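Local coordinates for protein dipeptidase AC. Metallo peptidase. MEROPS family M19 (Rhodobacter sphaeroides, PDB 3LY0) that probably hydrolyses dipeptides as a zinc-dependent metallodipeptidase, and binds a phosphinate mimic of L-Ala-D-Ala beside its zinc ions, at residues Y58-Q63 / Q93-A98; L18-N23 / L103-R108; E142-D147 / H152-L157. One frame throughout, in Å; residues are numbered along the deposited sequence.

Contact 1: Y58-Q63 / Q93-A98. With LY0 ((2R)-3-[(R)-[(1R)-1-aminoethyl](hydroxy)phosphoryl]-2-methylpropanoic acid), chain C.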
loop_
_atom_site.group_PDB
_atom_site.type_symbol
_atom_site.label_atom_id
_atom_site.label_comp_id
_atom_site.label_asym_id
_atom_site.label_seq_id
_atom_site.Cartn_x
_atom_site.Cartn_y
_atom_site.Cartn_z
ATOM N N TYR A 58 -5.703 -7.765 -4.080
ATOM C CA TYR A 58 -6.380 -6.763 -4.890
ATOM C C TYR A 58 -7.009 -7.472 -6.076
ATOM O O TYR A 58 -6.341 -8.243 -6.752
ATOM C CB TYR A 58 -5.380 -5.687 -5.340
ATOM C CG TYR A 58 -5.578 -5.165 -6.746
ATOM C CD1 TYR A 58 -6.564 -4.225 -7.037
ATOM C CD2 TYR A 58 -4.766 -5.604 -7.780
ATOM C CE1 TYR A 58 -6.741 -3.756 -8.328
ATOM C CE2 TYR A 58 -4.923 -5.132 -9.065
ATOM C CZ TYR A 58 -5.913 -4.217 -9.338
ATOM O OH TYR A 58 -6.055 -3.756 -10.632
ATOM N N VAL A 59 -8.298 -7.224 -6.304
ATOM C CA VAL A 59 -9.040 -7.900 -7.364
ATOM C C VAL A 59 -9.038 -7.035 -8.621
ATOM O O VAL A 59 -9.609 -5.946 -8.628
ATOM C CB VAL A 59 -10.500 -8.180 -6.924
ATOM C CG1 VAL A 59 -11.302 -8.800 -8.064
ATOM C CG2 VAL A 59 -10.519 -9.069 -5.699
ATOM N N PRO A 60 -8.380 -7.505 -9.697
ATOM C CA PRO A 60 -8.344 -6.681 -10.916
ATOM C C PRO A 60 -9.672 -6.646 -11.663
ATOM O O PRO A 60 -10.422 -7.621 -11.658
ATOM C CB PRO A 60 -7.301 -7.388 -11.791
ATOM C CG PRO A 60 -6.532 -8.279 -10.853
ATOM C CD PRO A 60 -7.493 -8.674 -9.782
ATOM N N SER A 61 -9.937 -5.516 -12.316
ATOM C CA SER A 61 -11.066 -5.379 -13.231
ATOM C C SER A 61 -10.713 -5.996 -14.583
ATOM O O SER A 61 -9.536 -6.216 -14.875
ATOM C CB SER A 61 -11.402 -3.899 -13.424
ATOM O OG SER A 61 -12.080 -3.373 -12.302
ATOM N N PRO A 62 -11.733 -6.266 -15.422
ATOM C CA PRO A 62 -11.487 -6.880 -16.736
ATOM C C PRO A 62 -10.486 -6.086 -17.576
ATOM O O PRO A 62 -9.631 -6.687 -18.239
ATOM C CB PRO A 62 -12.873 -6.880 -17.383
ATOM C CG PRO A 62 -13.815 -6.968 -16.215
ATOM C CD PRO A 62 -13.171 -6.105 -15.151
ATOM N N GLN A 63 -10.592 -4.759 -17.553
ATOM C CA GLN A 63 -9.528 -3.900 -18.045
ATOM C C GLN A 63 -8.626 -3.644 -16.846
ATOM O O GLN A 63 -8.904 -2.758 -16.041
ATOM C CB GLN A 63 -10.077 -2.560 -18.544
ATOM C CG GLN A 63 -11.007 -2.622 -19.749
ATOM C CD GLN A 63 -11.717 -1.294 -19.997
ATOM O OE1 GLN A 63 -11.098 -0.304 -20.408
ATOM N NE2 GLN A 63 -13.021 -1.268 -19.750
ATOM N N GLN A 93 -14.923 -12.844 -4.446
ATOM C CA GLN A 93 -14.493 -13.807 -3.431
ATOM C C GLN A 93 -13.535 -14.899 -3.911
ATOM O O GLN A 93 -12.537 -15.155 -3.251
ATOM C CB GLN A 93 -15.684 -14.377 -2.646
ATOM C CG GLN A 93 -16.198 -13.370 -1.635
ATOM C CD GLN A 93 -17.420 -13.822 -0.882
ATOM O OE1 GLN A 93 -18.107 -14.766 -1.281
ATOM N NE2 GLN A 93 -17.711 -13.139 0.222
ATOM N N PRO A 94 -13.809 -15.526 -5.061
ATOM C CA PRO A 94 -12.864 -16.546 -5.534
ATOM C C PRO A 94 -11.472 -15.962 -5.809
ATOM O O PRO A 94 -10.454 -16.628 -5.589
ATOM C CB PRO A 94 -13.519 -17.056 -6.828
ATOM C CG PRO A 94 -14.980 -16.779 -6.637
ATOM C CD PRO A 94 -15.046 -15.490 -5.864
ATOM N N VAL A 95 -11.417 -14.715 -6.269
ATOM C CA VAL A 95 -10.126 -14.117 -6.605
ATOM C C VAL A 95 -9.378 -13.798 -5.312
ATOM O O VAL A 95 -8.181 -14.075 -5.195
ATOM C CB VAL A 95 -10.271 -12.848 -7.493
ATOM C CG1 VAL A 95 -8.907 -12.237 -7.761
ATOM C CG2 VAL A 95 -10.951 -13.194 -8.810
ATOM N N ALA A 96 -10.090 -13.241 -4.336
ATOM C CA ALA A 96 -9.490 -12.904 -3.052
ATOM C C ALA A 96 -9.035 -14.180 -2.343
ATOM O O ALA A 96 -7.969 -14.208 -1.717
ATOM C CB ALA A 96 -10.470 -12.133 -2.180
ATOM N N LEU A 97 -9.847 -15.237 -2.410
ATOM C CA LEU A 97 -9.428 -16.523 -1.847
ATOM C C LEU A 97 -8.180 -17.060 -2.542
ATOM O O LEU A 97 -7.297 -17.597 -1.884
ATOM C CB LEU A 97 -10.554 -17.560 -1.894
ATOM C CG LEU A 97 -11.705 -17.364 -0.909
ATOM C CD1 LEU A 97 -12.747 -18.448 -1.123
ATOM C CD2 LEU A 97 -11.205 -17.399 0.533
ATOM N N ALA A 98 -8.109 -16.937 -3.865
ATOM C CA ALA A 98 -6.926 -17.392 -4.585
ATOM C C ALA A 98 -5.683 -16.679 -4.067
ATOM O O ALA A 98 -4.660 -17.302 -3.796
ATOM C CB ALA A 98 -7.089 -17.176 -6.088
HETATM P P LY0 C . -2.087 -0.302 -7.105
HETATM C C1 LY0 C . -3.097 -1.838 -9.208
HETATM N N1 LY0 C . -2.877 -2.862 -6.962
HETATM C C2 LY0 C . -2.315 -1.923 -7.916
HETATM C C4 LY0 C . -1.020 0.781 -8.137
HETATM C C5 LY0 C . -1.541 2.172 -8.360
HETATM C C6 LY0 C . -2.020 2.830 -7.094
HETATM C C7 LY0 C . -0.659 3.040 -9.221
HETATM O O31 LY0 C . -1.461 -0.607 -5.765
HETATM O O32 LY0 C . -3.492 0.342 -6.860
HETATM O O61 LY0 C . -2.770 3.957 -7.181
HETATM O O62 LY0 C . -1.775 2.347 -5.976
#

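Contact 2: L18-N23 / L103-R108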
loop_
_atom_site.group_PDB
_atom_site.type_symbol
_atom_site.label_atom_id
_atom_site.label_comp_id
_atom_site.label_asym_id
_atom_site.label_seq_id
_atom_site.Cartn_x
_atom_site.Cartn_y
_atom_site.Cartn_z
ATOM N N LEU A 18 -0.308 -10.442 -6.970
ATOM C CA LEU A 18 -0.904 -10.366 -8.293
ATOM C C LEU A 18 -0.092 -11.189 -9.286
ATOM O O LEU A 18 -0.634 -11.766 -10.233
ATOM C CB LEU A 18 -1.018 -8.904 -8.747
ATOM C CG LEU A 18 -1.776 -8.632 -10.046
ATOM C CD1 LEU A 18 -3.251 -8.952 -9.901
ATOM C CD2 LEU A 18 -1.582 -7.167 -10.436
ATOM N N ARG A 19 1.213 -11.267 -9.066
ATOM C CA ARG A 19 2.052 -12.046 -9.963
ATOM C C ARG A 19 1.805 -13.535 -9.817
ATOM O O ARG A 19 1.875 -14.283 -10.796
ATOM C CB ARG A 19 3.517 -11.678 -9.785
ATOM C CG ARG A 19 3.789 -10.287 -10.381
ATOM C CD ARG A 19 5.196 -9.800 -10.152
ATOM N NE ARG A 19 6.173 -10.792 -10.569
ATOM C CZ ARG A 19 7.357 -10.941 -9.996
ATOM N NH1 ARG A 19 7.714 -10.147 -8.990
ATOM N NH2 ARG A 19 8.177 -11.887 -10.425
ATOM N N LEU A 20 1.483 -13.964 -8.603
ATOM C CA LEU A 20 1.131 -15.363 -8.393
ATOM C C LEU A 20 -0.255 -15.665 -8.954
ATOM O O LEU A 20 -0.481 -16.742 -9.511
ATOM C CB LEU A 20 1.238 -15.746 -6.911
ATOM C CG LEU A 20 2.641 -15.531 -6.325
ATOM C CD1 LEU A 20 2.747 -16.053 -4.906
ATOM C CD2 LEU A 20 3.730 -16.161 -7.216
ATOM N N LEU A 21 -1.174 -14.713 -8.820
ATOM C CA LEU A 21 -2.507 -14.846 -9.408
ATOM C C LEU A 21 -2.399 -15.051 -10.913
ATOM O O LEU A 21 -3.126 -15.862 -11.492
ATOM C CB LEU A 21 -3.360 -13.600 -9.130
ATOM C CG LEU A 21 -4.819 -13.676 -9.613
ATOM C CD1 LEU A 21 -5.619 -14.676 -8.793
ATOM C CD2 LEU A 21 -5.494 -12.302 -9.597
ATOM N N ARG A 22 -1.485 -14.317 -11.537
ATOM C CA ARG A 22 -1.375 -14.313 -12.995
ATOM C C ARG A 22 -0.627 -15.511 -13.571
ATOM O O ARG A 22 -0.787 -15.829 -14.747
ATOM C CB ARG A 22 -0.766 -12.995 -13.483
ATOM C CG ARG A 22 -1.736 -11.831 -13.332
ATOM C CD ARG A 22 -1.105 -10.485 -13.606
ATOM N NE ARG A 22 -2.143 -9.468 -13.778
ATOM C CZ ARG A 22 -1.913 -8.195 -14.079
ATOM N NH1 ARG A 22 -0.671 -7.764 -14.243
ATOM N NH2 ARG A 22 -2.932 -7.354 -14.225
ATOM N N ASN A 23 0.176 -16.180 -12.752
ATOM C CA ASN A 23 0.908 -17.365 -13.210
ATOM C C ASN A 23 1.081 -18.378 -12.081
ATOM O O ASN A 23 2.196 -18.641 -11.639
ATOM C CB ASN A 23 2.269 -16.974 -13.796
ATOM C CG ASN A 23 2.947 -18.122 -14.539
ATOM O OD1 ASN A 23 2.457 -19.256 -14.557
ATOM N ND2 ASN A 23 4.090 -17.830 -15.154
ATOM N N LEU A 103 -0.691 -16.492 -0.514
ATOM C CA LEU A 103 0.070 -15.897 0.578
ATOM C C LEU A 103 0.412 -16.970 1.613
ATOM O O LEU A 103 1.543 -17.057 2.084
ATOM C CB LEU A 103 -0.707 -14.748 1.219
ATOM C CG LEU A 103 0.006 -13.975 2.326
ATOM C CD1 LEU A 103 1.252 -13.295 1.777
ATOM C CD2 LEU A 103 -0.919 -12.954 2.968
ATOM N N LEU A 104 -0.569 -17.798 1.971
ATOM C CA LEU A 104 -0.304 -18.879 2.918
ATOM C C LEU A 104 0.671 -19.875 2.310
ATOM O O LEU A 104 1.579 -20.377 3.000
ATOM C CB LEU A 104 -1.584 -19.593 3.363
ATOM C CG LEU A 104 -2.519 -18.838 4.303
ATOM C CD1 LEU A 104 -3.558 -19.792 4.876
ATOM C CD2 LEU A 104 -1.748 -18.153 5.416
ATOM N N TRP A 105 0.481 -20.176 1.032
ATOM C CA TRP A 105 1.418 -21.045 0.329
ATOM C C TRP A 105 2.857 -20.515 0.395
ATOM O O TRP A 105 3.788 -21.289 0.596
ATOM C CB TRP A 105 0.993 -21.287 -1.125
ATOM C CG TRP A 105 2.089 -21.942 -1.869
ATOM C CD1 TRP A 105 2.370 -23.276 -1.900
ATOM C CD2 TRP A 105 3.116 -21.295 -2.629
ATOM N NE1 TRP A 105 3.496 -23.501 -2.654
ATOM C CE2 TRP A 105 3.972 -22.301 -3.113
ATOM C CE3 TRP A 105 3.384 -19.960 -2.961
ATOM C CZ2 TRP A 105 5.082 -22.021 -3.912
ATOM C CZ3 TRP A 105 4.489 -19.680 -3.760
ATOM C CH2 TRP A 105 5.325 -20.706 -4.222
ATOM N N MET A 106 3.041 -19.204 0.223
ATOM C CA MET A 106 4.381 -18.612 0.274
ATOM C C MET A 106 5.093 -18.968 1.579
ATOM O O MET A 106 6.295 -19.258 1.604
ATOM C CB MET A 106 4.317 -17.081 0.129
ATOM C CG MET A 106 4.017 -16.567 -1.270
ATOM S SD MET A 106 3.553 -14.778 -1.328
ATOM C CE MET A 106 5.017 -13.990 -0.586
ATOM N N GLU A 107 4.345 -18.928 2.669
ATOM C CA GLU A 107 4.881 -19.263 3.979
ATOM C C GLU A 107 5.208 -20.757 4.089
ATOM O O GLU A 107 6.249 -21.128 4.634
ATOM C CB GLU A 107 3.874 -18.831 5.042
ATOM C CG GLU A 107 4.272 -19.076 6.476
ATOM C CD GLU A 107 3.226 -18.520 7.422
ATOM O OE1 GLU A 107 2.021 -18.710 7.137
ATOM O OE2 GLU A 107 3.590 -17.890 8.429
ATOM N N ARG A 108 4.337 -21.616 3.577
ATOM C CA ARG A 108 4.634 -23.047 3.587
ATOM C C ARG A 108 5.895 -23.328 2.791
ATOM O O ARG A 108 6.788 -24.035 3.255
ATOM C CB ARG A 108 3.462 -23.856 3.034
ATOM C CG ARG A 108 2.218 -23.741 3.903
ATOM C CD ARG A 108 1.179 -24.823 3.606
ATOM N NE ARG A 108 0.736 -24.835 2.215
ATOM C CZ ARG A 108 -0.194 -24.026 1.721
ATOM N NH1 ARG A 108 -0.790 -23.145 2.518
ATOM N NH2 ARG A 108 -0.537 -24.108 0.445
#

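Contact 3: E142-D147 / H152-L157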
loop_
_atom_site.group_PDB
_atom_site.type_symbol
_atom_site.label_atom_id
_atom_site.label_comp_id
_atom_site.label_asym_id
_atom_site.label_seq_id
_atom_site.Cartn_x
_atom_site.Cartn_y
_atom_site.Cartn_z
ATOM N N GLU A 142 -14.249 -5.601 -1.939
ATOM C CA GLU A 142 -15.291 -6.265 -2.712
ATOM C C GLU A 142 -15.590 -7.681 -2.237
ATOM O O GLU A 142 -16.716 -8.152 -2.382
ATOM C CB GLU A 142 -14.910 -6.328 -4.179
ATOM C CG GLU A 142 -14.926 -4.990 -4.873
ATOM C CD GLU A 142 -13.593 -4.275 -4.859
ATOM O OE1 GLU A 142 -12.655 -4.696 -4.144
ATOM O OE2 GLU A 142 -13.494 -3.272 -5.587
ATOM N N ALA A 143 -14.596 -8.369 -1.691
ATOM C CA ALA A 143 -14.819 -9.723 -1.208
ATOM C C ALA A 143 -15.621 -9.754 0.091
ATOM O O ALA A 143 -15.932 -10.831 0.597
ATOM C CB ALA A 143 -13.497 -10.446 -1.036
ATOM N N ILE A 144 -15.927 -8.579 0.636
ATOM C CA ILE A 144 -16.742 -8.470 1.842
ATOM C C ILE A 144 -18.139 -7.982 1.462
ATOM O O ILE A 144 -18.293 -6.910 0.876
ATOM C CB ILE A 144 -16.134 -7.455 2.851
ATOM C CG1 ILE A 144 -14.627 -7.691 3.057
ATOM C CG2 ILE A 144 -16.897 -7.485 4.175
ATOM C CD1 ILE A 144 -14.286 -9.090 3.500
ATOM N N GLY A 145 -19.162 -8.770 1.761
ATOM C CA GLY A 145 -20.514 -8.313 1.496
ATOM C C GLY A 145 -20.915 -7.197 2.441
ATOM O O GLY A 145 -20.284 -6.997 3.476
ATOM N N ALA A 146 -21.978 -6.473 2.095
ATOM C CA ALA A 146 -22.449 -5.374 2.939
ATOM C C ALA A 146 -22.873 -5.847 4.335
ATOM O O ALA A 146 -22.852 -5.085 5.297
ATOM C CB ALA A 146 -23.589 -4.623 2.250
ATOM N N ASP A 147 -23.231 -7.123 4.435
ATOM C CA ASP A 147 -23.567 -7.751 5.710
ATOM C C ASP A 147 -22.362 -7.880 6.652
ATOM O O ASP A 147 -22.514 -8.023 7.868
ATOM C CB ASP A 147 -24.147 -9.135 5.425
ATOM C CG ASP A 147 -23.292 -9.910 4.438
ATOM O OD1 ASP A 147 -23.547 -9.849 3.210
ATOM O OD2 ASP A 147 -22.331 -10.539 4.892
ATOM N N HIS A 152 -15.453 -11.152 9.169
ATOM C CA HIS A 152 -15.094 -12.013 10.281
ATOM C C HIS A 152 -14.356 -13.251 9.803
ATOM O O HIS A 152 -13.396 -13.685 10.434
ATOM C CB HIS A 152 -16.337 -12.371 11.094
ATOM C CG HIS A 152 -17.020 -11.174 11.664
ATOM N ND1 HIS A 152 -16.687 -10.647 12.892
ATOM C CD2 HIS A 152 -17.985 -10.371 11.155
ATOM C CE1 HIS A 152 -17.431 -9.578 13.122
ATOM N NE2 HIS A 152 -18.231 -9.394 12.090
ATOM N N LEU A 153 -14.790 -13.811 8.679
ATOM C CA LEU A 153 -14.095 -14.953 8.098
ATOM C C LEU A 153 -12.654 -14.609 7.742
ATOM O O LEU A 153 -11.726 -15.308 8.150
ATOM C CB LEU A 153 -14.818 -15.453 6.853
ATOM C CG LEU A 153 -16.176 -16.107 7.085
ATOM C CD1 LEU A 153 -16.790 -16.456 5.746
ATOM C CD2 LEU A 153 -16.018 -17.356 7.926
ATOM N N PHE A 154 -12.461 -13.524 6.997
ATOM C CA PHE A 154 -11.111 -13.152 6.591
ATOM C C PHE A 154 -10.247 -12.818 7.800
ATOM O O PHE A 154 -9.076 -13.171 7.836
ATOM C CB PHE A 154 -11.133 -12.006 5.565
ATOM C CG PHE A 154 -11.323 -12.471 4.142
ATOM C CD1 PHE A 154 -10.247 -12.963 3.413
ATOM C CD2 PHE A 154 -12.569 -12.402 3.528
ATOM C CE1 PHE A 154 -10.409 -13.392 2.102
ATOM C CE2 PHE A 154 -12.746 -12.829 2.214
ATOM C CZ PHE A 154 -11.657 -13.329 1.502
ATOM N N HIS A 155 -10.817 -12.143 8.789
ATOM C CA HIS A 155 -10.076 -11.843 10.004
ATOM C C HIS A 155 -9.598 -13.130 10.680
ATOM O O HIS A 155 -8.453 -13.213 11.146
ATOM C CB HIS A 155 -10.941 -11.038 10.965
ATOM C CG HIS A 155 -10.244 -10.701 12.240
ATOM N ND1 HIS A 155 -10.443 -11.416 13.403
ATOM C CD2 HIS A 155 -9.325 -9.750 12.530
ATOM C CE1 HIS A 155 -9.688 -10.905 14.361
ATOM N NE2 HIS A 155 -9.002 -9.893 13.858
ATOM N N SER A 156 -10.472 -14.128 10.717
ATOM C CA SER A 156 -10.157 -15.393 11.359
ATOM C C SER A 156 -8.978 -16.081 10.704
ATOM O O SER A 156 -8.199 -16.759 11.379
ATOM C CB SER A 156 -11.374 -16.304 11.324
ATOM O OG SER A 156 -12.362 -15.842 12.226
ATOM N N LEU A 157 -8.839 -15.919 9.394
ATOM C CA LEU A 157 -7.734 -16.563 8.697
ATOM C C LEU A 157 -6.489 -15.685 8.520
ATOM O O LEU A 157 -5.509 -16.114 7.904
ATOM C CB LEU A 157 -8.200 -17.201 7.382
ATOM C CG LEU A 157 -8.870 -16.313 6.340
ATOM C CD1 LEU A 157 -7.835 -15.444 5.654
ATOM C CD2 LEU A 157 -9.560 -17.182 5.315
#

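Contact 1: Y58-Q63 / Q93-A98
Val59, in the loop that follows strand 50-57, and Val95, on helix 89-109, come within 6.4 Å of each other CA to CA, a close approach of loop and helix backbones with no hydrogen bond between them. What joins the two is hydrocarbon. Val95 points its CB at the loop and reaches it with CG1, the methyl anti to the backbone N (chi1 178°). That methyl lies 4.1 Å from Val59 CG2, the two branched side chains crossing at a slant, and 4.3 Å from Pro60 CD, at the ring carbon next to the proline nitrogen. Val59 CG2 also comes near the backbone N of Ala96, at 4.4 Å, and Leu21 of helix 16-22 packs on Val95. Tyr58 turns the other way, away from the helix, and serves the ligand. The amino nitrogen N1 of the phosphinate lies over one face of its ring, toward the rim, 3.4 Å from CD2, while carbon C1 lies 3.7 Å from CZ. The opposite face carries the backbone N of Pro60, so the ring is sandwiched between its own loop and the inhibitor. Its hydroxyl is hydrogen-bonded to His65 ND1, which anchors the far end of the ring, and Trp166, another pocket residue, meets it at an angle. Putting an alanine at Tyr58 would probably leave the ligand's amino end without the aromatic face beneath it and His65 ND1 without its hydroxyl partner. The arrangement illustrates how a TIM-barrel enzyme commonly builds its site: the loop after a parallel strand supplies a pocket residue on one side, here a wall of the dipeptide-mimic pocket of an M19 peptidase, and rests on an outer helix with the other.

Contact 2: L18-N23 / L103-R108
The Trp105 indole meets Leu20 through its six-membered ring, with CZ3 4.2 Å from Leu20 CD1 in an oblique approach; at its edge, in the ring plane, lies NH2 of Arg108, whose guanidinium in turn has the CA of Trp105 against one face. Arg27 makes a cation-pi contact with the indole, and Trp31 meets it with the ring planes steeply inclined. Leu20 carries the whole of its side of the contact with a single methyl. CG stands anti to the carbonyl carbon (chi1 -59°), and the extended second torsion sends CD1 outward to helix 89-109, where it also meets Met106, 3.9 Å from both SD and CG. The first two torsions of the methionine bring CG and SD to the leucine; the bend at chi3 (58°) then turns only the terminal methyl CE, which does not touch Leu20. This is helix-to-helix packing on the periphery of the TIM barrel: helix 16-22, which follows the strand bearing zinc ligand His13, lies against the long helix 89-109. No hydrogen bond spans the two segments, and contact is confined to these three residues. Behind Met106 stands Phe114 of strand 114-116, while Ile30 of helix 27-32 borders Leu20.

Contact 3: E142-D147 / H152-L157
Phe154 holds its ring carbon CG anti to its own carbonyl carbon (chi1 -85°), a setting that swings the phenyl from helix 149-157 back toward the loop 142-147. Ile144 answers with CG1 beside its backbone N (chi1 -48°) and a second bend at chi2 (-56°). Although its CB does not point at the helix, these two turns carry CD1 to within 3.7 Å of Phe154 CD2. The two side chains cross at a slant, and the methyl approaches the ring obliquely. One atom further round the ring, CE2 is touched by Ala143, whose CB and carbonyl O both lie 4.1 Å from it. That oxygen also accepts a hydrogen bond from the side-chain amide of Gln93 on helix 89-109. The segments belong to a beta-loop-alpha unit of the TIM barrel: strand 132-139, which ends at the zinc-bridging Glu139, runs into this loop, and the loop doubles back against the helix that follows it. Met138 of that strand packs on both Ile144 and Phe154, and Ala96 of helix 89-109 closes on Ala143 and Phe154, so the phenyl is buried between strand, loop and neighbouring helix. Within the helix, His152 O accepts two hydrogen bonds, from Ser156 N and from Ser156 OG (3.0 Å), which come to it from opposite faces of its carbonyl plane. The hydroxyl is well tilted from that plane.

Overall arrangement
Helix 89-109 ties the three contacts together. Contacts 1 and 2 use successive parts of it, their centres about 13 Å apart, while contact 3, about 14 Å from the centre of contact 1, touches it through Gln93, Ala96 and Leu97. Leu18 and Leu21 of contact 2 pack on Pro60 and Val95 of contact 1, but contacts 2 and 3, about 20 Å apart between centres, do not touch. Along the chain, contact 2 spans contact 1, and contact 3 comes after both. One barrel helix thus packs against segments that follow three strands: 13-14 and 132-139, which carry zinc ligands, and 50-57, which leads into ligand-pocket residue Tyr58.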